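Local coordinates for putative dioxygenase (1H-3-hydroxy-4-oxoquinaldine 2,4-dioxygenase) (Mycobacteroides abscessus subsp. abscessus, PDB 6RA3), which cleaves the heterocyclic ring of the Pseudomonas quinolone signal (PQS) with dioxygen, forming N-octanoylanthranilate and carbon monoxide, at residues 95-100 / 185-190; 192-195 / 199-202; 29-34 / 67-72; 146-151 / 178-183. All blocks are in the same frame, centred on the assembly; numbering follows the deposited sequence.

In the fold
Helix 177-194 runs through three of the four contacts. Its first turns carry interaction 4, its middle interaction 1 and its last turn interaction 2. Interaction 3 joins two loops beside the same helix. Interactions 1 and 2 touch where Trp100 CZ3 lies 3.6 Å from Trp194 CD1. Asp68 of interaction 3 forms salt bridges to Arg185 of interaction 1 (OD1 to NH2, 2.8 Å) and Arg182 of interaction 4 (OD1 to NE, 2.9 Å). His97 of interaction 1 is assigned to substrate binding. Its side chain lies about 5 Å from that of the active-site His246 and about 4 Å from that of Trp31, nearest atoms in each case.

Interaction 1 of 4, residues 95-100 / 185-190; sequences HAHGGW and RVIDEA
Ile187 lies across the imidazole of His97 and can be followed outward from CB. Its CG1 is anti to the carbonyl carbon (chi1 -59°), which leaves CG2 anti to the backbone N. The two branches then reach different parts of the histidine. CG1 sits 3.9 Å from His97 CG and also meets His97 CB. CD1, at the end of the extended chain, covers the CG and CD2 side, 3.7 Å from His97 CG. CG2 covers the ND1 and CE1 side of the same face, 3.7 Å from His97 ND1. It lies 21° off the ring normal and makes a CH-pi contact.

One helical turn on, the CB of Ala190 sits over the six-membered ring of Trp100. It is 3.6 Å from the ring centroid and 9° off the normal, so this CH-pi contact is well centred. The indole NE1 gives a weak hydrogen bond to His97 ND1 at 3.3 Å, which ties the two aromatic groups together. Phe131 meets the His97 ring as well, and Tyr191 meets Trp100 edge to face.

His97 is assigned to substrate binding. No hydrogen bond crosses between 95-100 and 185-190. The helix therefore offers the histidine only hydrocarbon, and the contact holds its ring by shape and dispersion, with the weak indole bond acting on ND1.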
loop_
_atom_site.group_PDB
_atom_site.type_symbol
_atom_site.label_atom_id
_atom_site.label_comp_id
_atom_site.label_asym_id
_atom_site.label_seq_id
_atom_site.Cartn_x
_atom_site.Cartn_y
_atom_site.Cartn_z
ATOM N N HIS A 95 -17.350 -5.837 -14.228
ATOM C CA HIS A 95 -16.646 -6.595 -15.248
ATOM C C HIS A 95 -17.089 -8.052 -15.259
ATOM O O HIS A 95 -17.143 -8.707 -14.207
ATOM C CB HIS A 95 -15.144 -6.551 -15.053
ATOM C CG HIS A 95 -14.410 -7.379 -16.051
ATOM N ND1 HIS A 95 -13.925 -8.636 -15.760
ATOM C CD2 HIS A 95 -14.112 -7.151 -17.352
ATOM C CE1 HIS A 95 -13.329 -9.129 -16.827
ATOM N NE2 HIS A 95 -13.429 -8.246 -17.806
ATOM N N ALA A 96 -17.351 -8.556 -16.467
ATOM C CA ALA A 96 -17.820 -9.918 -16.694
ATOM C C ALA A 96 -18.715 -10.377 -15.553
ATOM O O ALA A 96 -19.732 -9.749 -15.248
ATOM C CB ALA A 96 -16.635 -10.863 -16.883
ATOM N N HIS A 97 -18.337 -11.458 -14.887
ATOM C CA HIS A 97 -19.300 -12.085 -14.006
ATOM C C HIS A 97 -19.524 -11.321 -12.713
ATOM O O HIS A 97 -20.474 -11.646 -11.995
ATOM C CB HIS A 97 -18.876 -13.544 -13.818
ATOM C CG HIS A 97 -18.879 -14.281 -15.121
ATOM N ND1 HIS A 97 -20.045 -14.728 -15.710
ATOM C CD2 HIS A 97 -17.891 -14.519 -16.016
ATOM C CE1 HIS A 97 -19.757 -15.281 -16.877
ATOM N NE2 HIS A 97 -18.460 -15.160 -17.089
ATOM N N GLY A 98 -18.771 -10.242 -12.450
ATOM C CA GLY A 98 -19.238 -9.284 -11.457
ATOM C C GLY A 98 -20.590 -8.683 -11.810
ATOM O O GLY A 98 -21.328 -8.247 -10.911
ATOM N N GLY A 99 -20.950 -8.689 -13.108
ATOM C CA GLY A 99 -22.284 -8.254 -13.520
ATOM C C GLY A 99 -23.396 -8.904 -12.729
ATOM O O GLY A 99 -24.428 -8.279 -12.456
ATOM N N TRP A 100 -23.205 -10.167 -12.330
ATOM C CA TRP A 100 -24.264 -10.837 -11.601
ATOM C C TRP A 100 -24.536 -10.162 -10.280
ATOM O O TRP A 100 -25.695 -10.052 -9.871
ATOM C CB TRP A 100 -23.929 -12.316 -11.367
ATOM C CG TRP A 100 -23.836 -13.149 -12.583
ATOM C CD1 TRP A 100 -22.704 -13.473 -13.273
ATOM C CD2 TRP A 100 -24.923 -13.809 -13.258
ATOM N NE1 TRP A 100 -23.018 -14.290 -14.341
ATOM C CE2 TRP A 100 -24.372 -14.500 -14.361
ATOM C CE3 TRP A 100 -26.305 -13.882 -13.037
ATOM C CZ2 TRP A 100 -25.156 -15.262 -15.245
ATOM C CZ3 TRP A 100 -27.081 -14.651 -13.924
ATOM C CH2 TRP A 100 -26.492 -15.317 -15.007
ATOM N N ARG A 185 -17.807 -22.599 -9.380
ATOM C CA ARG A 185 -19.078 -22.887 -8.734
ATOM C C ARG A 185 -20.083 -21.770 -8.930
ATOM O O ARG A 185 -21.250 -22.018 -9.270
ATOM C CB ARG A 185 -18.864 -23.067 -7.229
ATOM C CG ARG A 185 -19.048 -24.425 -6.700
ATOM C CD ARG A 185 -17.901 -24.800 -5.835
ATOM N NE ARG A 185 -17.617 -23.855 -4.749
ATOM C CZ ARG A 185 -16.405 -23.713 -4.219
ATOM N NH1 ARG A 185 -15.397 -24.420 -4.690
ATOM N NH2 ARG A 185 -16.185 -22.841 -3.243
ATOM N N VAL A 186 -19.680 -20.540 -8.584
ATOM C CA VAL A 186 -20.637 -19.447 -8.488
ATOM C C VAL A 186 -21.167 -19.095 -9.873
ATOM O O VAL A 186 -22.373 -18.916 -10.060
ATOM C CB VAL A 186 -19.998 -18.229 -7.784
ATOM C CG1 VAL A 186 -20.902 -17.016 -7.880
ATOM C CG2 VAL A 186 -19.746 -18.546 -6.305
ATOM N N ILE A 187 -20.267 -18.982 -10.854
ATOM C CA ILE A 187 -20.673 -18.731 -12.235
ATOM C C ILE A 187 -21.532 -19.888 -12.754
ATOM O O ILE A 187 -22.663 -19.691 -13.224
ATOM C CB ILE A 187 -19.434 -18.507 -13.117
ATOM C CG1 ILE A 187 -18.602 -17.308 -12.601
ATOM C CG2 ILE A 187 -19.841 -18.261 -14.551
ATOM C CD1 ILE A 187 -17.261 -17.136 -13.314
ATOM N N ASP A 188 -21.017 -21.117 -12.661
ATOM C CA ASP A 188 -21.794 -22.271 -13.111
ATOM C C ASP A 188 -23.196 -22.232 -12.520
ATOM O O ASP A 188 -24.191 -22.385 -13.236
ATOM C CB ASP A 188 -21.061 -23.562 -12.745
ATOM C CG ASP A 188 -21.684 -24.809 -13.353
ATOM O OD1 ASP A 188 -22.053 -24.795 -14.545
ATOM O OD2 ASP A 188 -21.742 -25.834 -12.643
ATOM N N GLU A 189 -23.304 -21.928 -11.228
ATOM C CA GLU A 189 -24.609 -21.932 -10.577
ATOM C C GLU A 189 -25.486 -20.782 -11.072
ATOM O O GLU A 189 -26.714 -20.927 -11.164
ATOM C CB GLU A 189 -24.453 -21.854 -9.063
ATOM C CG GLU A 189 -25.770 -21.824 -8.271
ATOM C CD GLU A 189 -25.591 -21.289 -6.859
ATOM O OE1 GLU A 189 -24.424 -21.160 -6.411
ATOM O OE2 GLU A 189 -26.611 -21.002 -6.192
ATOM N N ALA A 190 -24.886 -19.621 -11.350
ATOM C CA ALA A 190 -25.671 -18.473 -11.791
ATOM C C ALA A 190 -26.378 -18.780 -13.116
ATOM O O ALA A 190 -27.566 -18.485 -13.284
ATOM C CB ALA A 190 -24.762 -17.248 -11.915
#

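Interaction 2 of 4, residues 192-195 / 199-202; sequences RTWG and RRME
Trp194 and Arg200 lie side by side and point the same way, with the arginine chain laid along one face of the indole. The Arg200 chain starts with CG anti to the backbone N (chi1 -158°), which sets this methylene over the indole. The bend at chi2 then sends CD and the guanidinium out along the same face. Arg200 CG is 3.5 Å from the centroid of the five-membered ring of Trp194 and 14° off its normal, a CH-pi contact over the face. Further out, the guanidinium lies flat over the six-membered ring. Their centres are 4.4 Å apart and the planes differ by 21°. CZ is off-centre in this cation-pi contact, and Arg200 NH1 reaches Trp194 CH2 at 3.8 Å. One face of the indole is thus covered by aliphatic chain over the five-membered ring and by the guanidinium over the six-membered ring.

Arg199 packs differently. Its CB is 3.3 Å from Trp194 O, and the chain bends at chi3, so that NE stays near the same oxygen, though no hydrogen bond forms. Gly195 follows the helix with positive phi, and here the chain turns toward the next helix.

Arg200 NH2 forms salt bridges to Glu104 and Asp107, which anchor the stacked guanidinium to helix 99-109. The contact spans the turn between helix 177-194 and the short helix 197-202. Arg200 also packs on Trp100 and Leu103 of helix 99-109, and Trp194 touches Trp100 too. Strand 209-214 follows helix 197-202 in the chain.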
loop_
_atom_site.group_PDB
_atom_site.type_symbol
_atom_site.label_atom_id
_atom_site.label_comp_id
_atom_site.label_asym_id
_atom_site.label_seq_id
_atom_site.Cartn_x
_atom_site.Cartn_y
_atom_site.Cartn_z
ATOM N N ARG A 192 -27.112 -21.800 -14.216
ATOM C CA ARG A 192 -28.095 -22.859 -13.976
ATOM C C ARG A 192 -29.360 -22.326 -13.323
ATOM O O ARG A 192 -30.442 -22.882 -13.525
ATOM C CB ARG A 192 -27.518 -23.956 -13.073
ATOM C CG ARG A 192 -26.430 -24.798 -13.686
ATOM C CD ARG A 192 -26.194 -26.056 -12.856
ATOM N NE ARG A 192 -26.639 -25.926 -11.471
ATOM C CZ ARG A 192 -25.847 -25.669 -10.431
ATOM N NH1 ARG A 192 -24.538 -25.505 -10.595
ATOM N NH2 ARG A 192 -26.376 -25.582 -9.215
ATOM N N THR A 193 -29.240 -21.291 -12.500
ATOM C CA THR A 193 -30.388 -20.744 -11.786
ATOM C C THR A 193 -31.256 -19.893 -12.705
ATOM O O THR A 193 -32.474 -20.093 -12.792
ATOM C CB THR A 193 -29.893 -19.901 -10.609
ATOM O OG1 THR A 193 -29.012 -20.692 -9.814
ATOM C CG2 THR A 193 -31.073 -19.360 -9.751
ATOM N N TRP A 194 -30.629 -18.943 -13.391
ATOM C CA TRP A 194 -31.317 -17.899 -14.139
ATOM C C TRP A 194 -31.462 -18.224 -15.609
ATOM O O TRP A 194 -32.315 -17.625 -16.273
ATOM C CB TRP A 194 -30.549 -16.567 -14.013
ATOM C CG TRP A 194 -30.581 -16.044 -12.653
ATOM C CD1 TRP A 194 -29.560 -16.052 -11.753
ATOM C CD2 TRP A 194 -31.701 -15.454 -11.996
ATOM N NE1 TRP A 194 -29.975 -15.504 -10.575
ATOM C CE2 TRP A 194 -31.285 -15.117 -10.694
ATOM C CE3 TRP A 194 -33.014 -15.151 -12.389
ATOM C CZ2 TRP A 194 -32.135 -14.494 -9.765
ATOM C CZ3 TRP A 194 -33.864 -14.539 -11.458
ATOM C CH2 TRP A 194 -33.415 -14.215 -10.164
ATOM N N GLY A 195 -30.650 -19.148 -16.118
ATOM C CA GLY A 195 -30.564 -19.453 -17.531
ATOM C C GLY A 195 -29.538 -18.584 -18.208
ATOM O O GLY A 195 -28.583 -19.079 -18.824
ATOM N N ARG A 199 -32.270 -13.140 -18.831
ATOM C CA ARG A 199 -33.412 -13.611 -18.061
ATOM C C ARG A 199 -33.351 -13.086 -16.633
ATOM O O ARG A 199 -34.381 -12.701 -16.055
ATOM C CB ARG A 199 -33.477 -15.142 -18.101
ATOM C CG ARG A 199 -33.977 -15.675 -19.452
ATOM C CD ARG A 199 -33.961 -17.199 -19.539
ATOM N NE ARG A 199 -34.909 -17.834 -18.618
ATOM C CZ ARG A 199 -36.233 -17.861 -18.786
ATOM N NH1 ARG A 199 -36.789 -17.272 -19.840
ATOM N NH2 ARG A 199 -37.008 -18.467 -17.892
ATOM N N ARG A 200 -32.149 -13.028 -16.047
ATOM C CA ARG A 200 -32.033 -12.391 -14.738
ATOM C C ARG A 200 -32.537 -10.947 -14.808
ATOM O O ARG A 200 -33.301 -10.504 -13.937
ATOM C CB ARG A 200 -30.586 -12.462 -14.226
ATOM C CG ARG A 200 -30.463 -12.309 -12.689
ATOM C CD ARG A 200 -30.580 -10.849 -12.195
ATOM N NE ARG A 200 -30.734 -10.767 -10.736
ATOM C CZ ARG A 200 -31.890 -10.592 -10.099
ATOM N NH1 ARG A 200 -33.019 -10.447 -10.782
ATOM N NH2 ARG A 200 -31.916 -10.562 -8.770
ATOM N N MET A 201 -32.160 -10.213 -15.864
ATOM C CA MET A 201 -32.588 -8.810 -15.998
ATOM C C MET A 201 -34.107 -8.672 -16.118
ATOM O O MET A 201 -34.701 -7.746 -15.539
ATOM C CB MET A 201 -31.924 -8.166 -17.208
ATOM C CG MET A 201 -30.426 -8.029 -17.071
ATOM S SD MET A 201 -29.720 -7.060 -18.375
ATOM C CE MET A 201 -28.649 -8.117 -19.314
ATOM N N GLU A 202 -34.751 -9.560 -16.896
ATOM C CA GLU A 202 -36.201 -9.491 -17.049
ATOM C C GLU A 202 -36.921 -9.812 -15.749
ATOM O O GLU A 202 -38.085 -9.419 -15.579
ATOM C CB GLU A 202 -36.672 -10.434 -18.160
ATOM C CG GLU A 202 -36.013 -10.194 -19.526
ATOM C CD GLU A 202 -36.583 -11.096 -20.630
ATOM O OE1 GLU A 202 -37.722 -10.844 -21.075
ATOM O OE2 GLU A 202 -35.892 -12.053 -21.054
#

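Interaction 3 of 4, residues 29-34 / 67-72; sequences SGWAHD and GDFGID
Trp31 and Phe69 meet across two loops whose backbones stay well apart, the nearest CA atoms being 10.4 Å from each other, at Trp31 and Gly70. Residues 30-33 form a type II beta turn, while Gly70 takes the N-cap position of helix 71-84.

The two side chains come from opposite directions and bridge the gap with their ends. Trp31 CH2 is 3.5 Å from Phe69 CE2, and Trp31 CZ3 is 3.6 Å from Phe69 CZ. The ring planes are nearly parallel, at 19°, but slid apart. With 5.4 Å between the centroids, the rings barely overlap. Phe69 CG stands between its backbone N and carbonyl carbon (chi1 72°), and this swings the phenyl toward the indole. Trp31 also packs on Ala183 and Val186 of helix 177-194, and Met74 touches both aromatic side chains.

Two bonds brace the turn. Within it, Gly30 N donates to His33 NE2 at 2.8 Å, almost within the imidazole plane. Between its flanking residues, Ser29 OG donates to Asp34 O at 2.9 Å, from above the carbonyl plane. His33 ND1 bonds to His167, so both ring nitrogens are engaged.

Segment 29-34 is the loop that follows strand 24-28 of the central sheet. In alpha/beta hydrolases the loop in this place commonly borders the active site and contributes to the oxyanion hole. The position of Trp31 beside the substrate-binding His97 is consistent with a pocket-wall role.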
loop_
_atom_site.group_PDB
_atom_site.type_symbol
_atom_site.label_atom_id
_atom_site.label_comp_id
_atom_site.label_asym_id
_atom_site.label_seq_id
_atom_site.Cartn_x
_atom_site.Cartn_y
_atom_site.Cartn_z
ATOM N N SER A 29 -15.095 -5.577 -9.940
ATOM C CA SER A 29 -14.237 -6.346 -10.813
ATOM C C SER A 29 -14.824 -7.754 -10.978
ATOM O O SER A 29 -15.852 -8.097 -10.391
ATOM C CB SER A 29 -12.808 -6.374 -10.261
ATOM O OG SER A 29 -12.259 -5.064 -10.149
ATOM N N GLY A 30 -14.194 -8.549 -11.831
ATOM C CA GLY A 30 -14.549 -9.944 -12.003
ATOM C C GLY A 30 -13.925 -10.805 -10.915
ATOM O O GLY A 30 -13.410 -10.308 -9.912
ATOM N N TRP A 31 -13.971 -12.123 -11.121
ATOM C CA TRP A 31 -13.427 -13.042 -10.129
ATOM C C TRP A 31 -11.921 -13.059 -10.267
ATOM O O TRP A 31 -11.397 -13.031 -11.371
ATOM C CB TRP A 31 -13.983 -14.464 -10.291
ATOM C CG TRP A 31 -15.325 -14.617 -9.762
ATOM C CD1 TRP A 31 -16.471 -14.398 -10.436
ATOM C CD2 TRP A 31 -15.709 -14.991 -8.419
ATOM N NE1 TRP A 31 -17.538 -14.611 -9.618
ATOM C CE2 TRP A 31 -17.098 -14.982 -8.377
ATOM C CE3 TRP A 31 -15.005 -15.346 -7.268
ATOM C CZ2 TRP A 31 -17.813 -15.325 -7.239
ATOM C CZ3 TRP A 31 -15.711 -15.656 -6.135
ATOM C CH2 TRP A 31 -17.102 -15.656 -6.127
ATOM N N ALA A 32 -11.222 -13.082 -9.130
ATOM C CA ALA A 32 -9.779 -13.285 -9.072
ATOM C C ALA A 32 -8.978 -12.064 -9.474
ATOM O O ALA A 32 -7.838 -12.196 -9.908
ATOM C CB ALA A 32 -9.306 -14.462 -9.942
ATOM N N HIS A 33 -9.530 -10.867 -9.350
ATOM C CA HIS A 33 -8.703 -9.692 -9.534
ATOM C C HIS A 33 -9.389 -8.564 -8.796
ATOM O O HIS A 33 -10.497 -8.721 -8.270
ATOM C CB HIS A 33 -8.410 -9.395 -11.025
ATOM C CG HIS A 33 -9.607 -9.050 -11.850
ATOM N ND1 HIS A 33 -9.492 -8.593 -13.143
ATOM C CD2 HIS A 33 -10.935 -9.107 -11.590
ATOM C CE1 HIS A 33 -10.694 -8.366 -13.640
ATOM N NE2 HIS A 33 -11.588 -8.679 -12.723
ATOM N N ASP A 34 -8.679 -7.445 -8.691
ATOM C CA ASP A 34 -9.098 -6.423 -7.744
ATOM C C ASP A 34 -9.302 -5.071 -8.426
ATOM O O ASP A 34 -9.448 -4.994 -9.648
ATOM C CB ASP A 34 -8.071 -6.332 -6.609
ATOM C CG ASP A 34 -6.691 -5.928 -7.087
ATOM O OD1 ASP A 34 -6.518 -5.644 -8.295
ATOM O OD2 ASP A 34 -5.760 -5.902 -6.244
ATOM N N GLY A 67 -14.342 -17.827 4.257
ATOM C CA GLY A 67 -15.500 -18.688 4.154
ATOM C C GLY A 67 -16.157 -18.578 2.789
ATOM O O GLY A 67 -16.107 -17.536 2.118
ATOM N N ASP A 68 -16.797 -19.674 2.391
ATOM C CA ASP A 68 -17.396 -19.781 1.074
ATOM C C ASP A 68 -18.471 -18.714 0.887
ATOM O O ASP A 68 -19.197 -18.354 1.812
ATOM C CB ASP A 68 -17.998 -21.176 0.888
ATOM C CG ASP A 68 -18.108 -21.572 -0.567
ATOM O OD1 ASP A 68 -17.342 -21.040 -1.404
ATOM O OD2 ASP A 68 -18.966 -22.417 -0.870
ATOM N N PHE A 69 -18.581 -18.225 -0.334
ATOM C CA PHE A 69 -19.466 -17.107 -0.613
ATOM C C PHE A 69 -19.761 -17.103 -2.104
ATOM O O PHE A 69 -19.036 -17.698 -2.899
ATOM C CB PHE A 69 -18.827 -15.772 -0.172
ATOM C CG PHE A 69 -17.672 -15.312 -1.058
ATOM C CD1 PHE A 69 -16.360 -15.678 -0.765
ATOM C CD2 PHE A 69 -17.908 -14.497 -2.171
ATOM C CE1 PHE A 69 -15.302 -15.266 -1.580
ATOM C CE2 PHE A 69 -16.867 -14.086 -2.991
ATOM C CZ PHE A 69 -15.556 -14.460 -2.698
ATOM N N GLY A 70 -20.800 -16.381 -2.474
ATOM C CA GLY A 70 -21.091 -16.116 -3.879
ATOM C C GLY A 70 -21.782 -14.782 -4.058
ATOM O O GLY A 70 -21.466 -13.805 -3.361
ATOM N N ILE A 71 -22.754 -14.739 -4.976
ATOM C CA ILE A 71 -23.266 -13.449 -5.451
ATOM C C ILE A 71 -24.047 -12.721 -4.358
ATOM O O ILE A 71 -23.928 -11.496 -4.214
ATOM C CB ILE A 71 -24.080 -13.663 -6.745
ATOM C CG1 ILE A 71 -23.127 -14.125 -7.848
ATOM C CG2 ILE A 71 -24.734 -12.390 -7.206
ATOM C CD1 ILE A 71 -23.800 -14.847 -8.998
ATOM N N ASP A 72 -24.835 -13.444 -3.552
ATOM C CA ASP A 72 -25.544 -12.796 -2.446
ATOM C C ASP A 72 -24.595 -12.018 -1.528
ATOM O O ASP A 72 -24.923 -10.907 -1.076
ATOM C CB ASP A 72 -26.318 -13.835 -1.633
ATOM C CG ASP A 72 -27.543 -14.363 -2.374
ATOM O OD1 ASP A 72 -28.047 -13.640 -3.265
ATOM O OD2 ASP A 72 -27.994 -15.491 -2.066
#

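Interaction 4 of 4, residues 146-151 / 178-183; sequences EGRDGL and DMWARA
Arg182 NH1 is engaged by two groups of its own helix. Arg182 NH1 bonds to Asp178 OD2 at 2.9 Å and makes a weak hydrogen bond to Met179 SD at 3.5 Å. Both partners sit at the guanidinium edge, in its plane. Arg182 NH2 bonds to Asp178 OD1 at 3.0 Å, so the arginine grips the carboxylate end-on, one nitrogen to each oxygen. Its NE adds a salt bridge to Asp68. These bonds fix the rotation of the guanidinium.

Across to segment 146-151, Trp180 and Arg148 carry the contact. They belong to helices 177-194 and 144-156, which lie in the largely helical insertion between strands 116-120 and 209-214. In the alpha/beta hydrolase fold, a helical cap is commonly inserted here.

Arg148 leaves its helix with CG anti to the backbone N (chi1 -176°), and the two side chains cross at about a right angle. Arg148 CG lies over one face of the Trp180 indole in CH-pi contact, 3.6 Å from the centroid of the six-membered ring and 17° off its normal. Arg148 CD continues over the same rings, 3.6 Å from Trp180 CZ2. A bend at chi3 turns the guanidinium almost perpendicular to the indole, at 88°, so the charged group does not stack. Arg148 NH2 instead makes a long salt bridge to Asp149 OD1 (3.5 Å). Trp144 also meets the Trp180 ring, and His19 of the second subunit packs on Arg148.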
loop_
_atom_site.group_PDB
_atom_site.type_symbol
_atom_site.label_atom_id
_atom_site.label_comp_id
_atom_site.label_asym_id
_atom_site.label_seq_id
_atom_site.Cartn_x
_atom_site.Cartn_y
_atom_site.Cartn_z
ATOM N N GLU A 146 -4.681 -25.548 -15.544
ATOM C CA GLU A 146 -4.982 -25.783 -16.952
ATOM C C GLU A 146 -6.217 -25.006 -17.370
ATOM O O GLU A 146 -6.196 -24.264 -18.358
ATOM C CB GLU A 146 -5.185 -27.278 -17.215
ATOM C CG GLU A 146 -3.917 -28.118 -17.160
ATOM C CD GLU A 146 -4.168 -29.581 -17.567
ATOM O OE1 GLU A 146 -5.015 -29.829 -18.458
ATOM O OE2 GLU A 146 -3.523 -30.485 -16.988
ATOM N N GLY A 147 -7.308 -25.161 -16.623
ATOM C CA GLY A 147 -8.514 -24.417 -16.927
ATOM C C GLY A 147 -8.288 -22.917 -16.929
ATOM O O GLY A 147 -8.861 -22.197 -17.750
ATOM N N ARG A 148 -7.444 -22.422 -16.013
ATOM C CA ARG A 148 -7.207 -20.982 -15.938
ATOM C C ARG A 148 -6.456 -20.477 -17.168
ATOM O O ARG A 148 -6.876 -19.497 -17.798
ATOM C CB ARG A 148 -6.433 -20.629 -14.668
ATOM C CG ARG A 148 -6.238 -19.128 -14.482
ATOM C CD ARG A 148 -5.193 -18.819 -13.444
ATOM N NE ARG A 148 -3.929 -19.474 -13.766
ATOM C CZ ARG A 148 -2.823 -19.384 -13.034
ATOM N NH1 ARG A 148 -2.798 -18.652 -11.920
ATOM N NH2 ARG A 148 -1.742 -20.031 -13.433
ATOM N N ASP A 149 -5.321 -21.112 -17.508
ATOM C CA ASP A 149 -4.582 -20.722 -18.713
ATOM C C ASP A 149 -5.477 -20.786 -19.952
ATOM O O ASP A 149 -5.366 -19.947 -20.852
ATOM C CB ASP A 149 -3.354 -21.617 -18.908
ATOM C CG ASP A 149 -2.413 -21.616 -17.714
ATOM O OD1 ASP A 149 -2.616 -20.837 -16.748
ATOM O OD2 ASP A 149 -1.456 -22.424 -17.745
ATOM N N GLY A 150 -6.373 -21.774 -20.011
ATOM C CA GLY A 150 -7.287 -21.870 -21.141
ATOM C C GLY A 150 -8.252 -20.697 -21.223
ATOM O O GLY A 150 -8.463 -20.125 -22.299
ATOM N N LEU A 151 -8.871 -20.336 -20.090
ATOM C CA LEU A 151 -9.771 -19.189 -20.089
ATOM C C LEU A 151 -9.015 -17.915 -20.448
ATOM O O LEU A 151 -9.507 -17.096 -21.233
ATOM C CB LEU A 151 -10.472 -19.061 -18.728
ATOM C CG LEU A 151 -11.665 -20.012 -18.503
ATOM C CD1 LEU A 151 -12.217 -19.942 -17.078
ATOM C CD2 LEU A 151 -12.803 -19.761 -19.522
ATOM N N ASP A 178 -8.431 -22.330 -4.406
ATOM C CA ASP A 178 -9.613 -21.949 -3.629
ATOM C C ASP A 178 -10.495 -20.924 -4.366
ATOM O O ASP A 178 -11.719 -21.074 -4.450
ATOM C CB ASP A 178 -9.186 -21.403 -2.265
ATOM C CG ASP A 178 -10.336 -20.760 -1.505
ATOM O OD1 ASP A 178 -11.124 -21.495 -0.882
ATOM O OD2 ASP A 178 -10.457 -19.504 -1.507
ATOM N N MET A 179 -9.902 -19.857 -4.873
ATOM C CA MET A 179 -10.726 -18.794 -5.433
ATOM C C MET A 179 -11.182 -19.148 -6.840
ATOM O O MET A 179 -12.312 -18.835 -7.220
ATOM C CB MET A 179 -9.971 -17.452 -5.446
ATOM C CG MET A 179 -10.912 -16.224 -5.677
ATOM S SD MET A 179 -12.139 -16.002 -4.449
ATOM C CE MET A 179 -11.195 -15.254 -3.089
ATOM N N TRP A 180 -10.314 -19.786 -7.623
ATOM C CA TRP A 180 -10.699 -20.215 -8.963
ATOM C C TRP A 180 -11.771 -21.302 -8.932
ATOM O O TRP A 180 -12.704 -21.279 -9.744
ATOM C CB TRP A 180 -9.462 -20.675 -9.712
ATOM C CG TRP A 180 -8.739 -19.513 -10.231
ATOM C CD1 TRP A 180 -7.689 -18.864 -9.650
ATOM C CD2 TRP A 180 -9.040 -18.804 -11.433
ATOM N NE1 TRP A 180 -7.305 -17.799 -10.430
ATOM C CE2 TRP A 180 -8.121 -17.740 -11.531
ATOM C CE3 TRP A 180 -9.999 -18.969 -12.442
ATOM C CZ2 TRP A 180 -8.132 -16.845 -12.599
ATOM C CZ3 TRP A 180 -10.006 -18.083 -13.498
ATOM C CH2 TRP A 180 -9.079 -17.031 -13.568
ATOM N N ALA A 181 -11.659 -22.268 -8.016
ATOM C CA ALA A 181 -12.740 -23.233 -7.838
ATOM C C ALA A 181 -14.032 -22.525 -7.455
ATOM O O ALA A 181 -15.100 -22.827 -8.002
ATOM C CB ALA A 181 -12.356 -24.300 -6.793
ATOM N N ARG A 182 -13.964 -21.550 -6.553
ATOM C CA ARG A 182 -15.191 -20.876 -6.115
ATOM C C ARG A 182 -15.841 -20.104 -7.259
ATOM O O ARG A 182 -17.073 -20.079 -7.381
ATOM C CB ARG A 182 -14.908 -19.924 -4.947
ATOM C CG ARG A 182 -16.088 -19.024 -4.549
ATOM C CD ARG A 182 -15.764 -18.238 -3.281
ATOM N NE ARG A 182 -15.324 -19.150 -2.234
ATOM C CZ ARG A 182 -14.074 -19.302 -1.804
ATOM N NH1 ARG A 182 -13.070 -18.569 -2.301
ATOM N NH2 ARG A 182 -13.828 -20.216 -0.862
ATOM N N ALA A 183 -15.024 -19.444 -8.085
ATOM C CA ALA A 183 -15.537 -18.765 -9.270
ATOM C C ALA A 183 -16.298 -19.747 -10.152
ATOM O O ALA A 183 -17.417 -19.464 -10.592
ATOM C CB ALA A 183 -14.385 -18.133 -10.046
#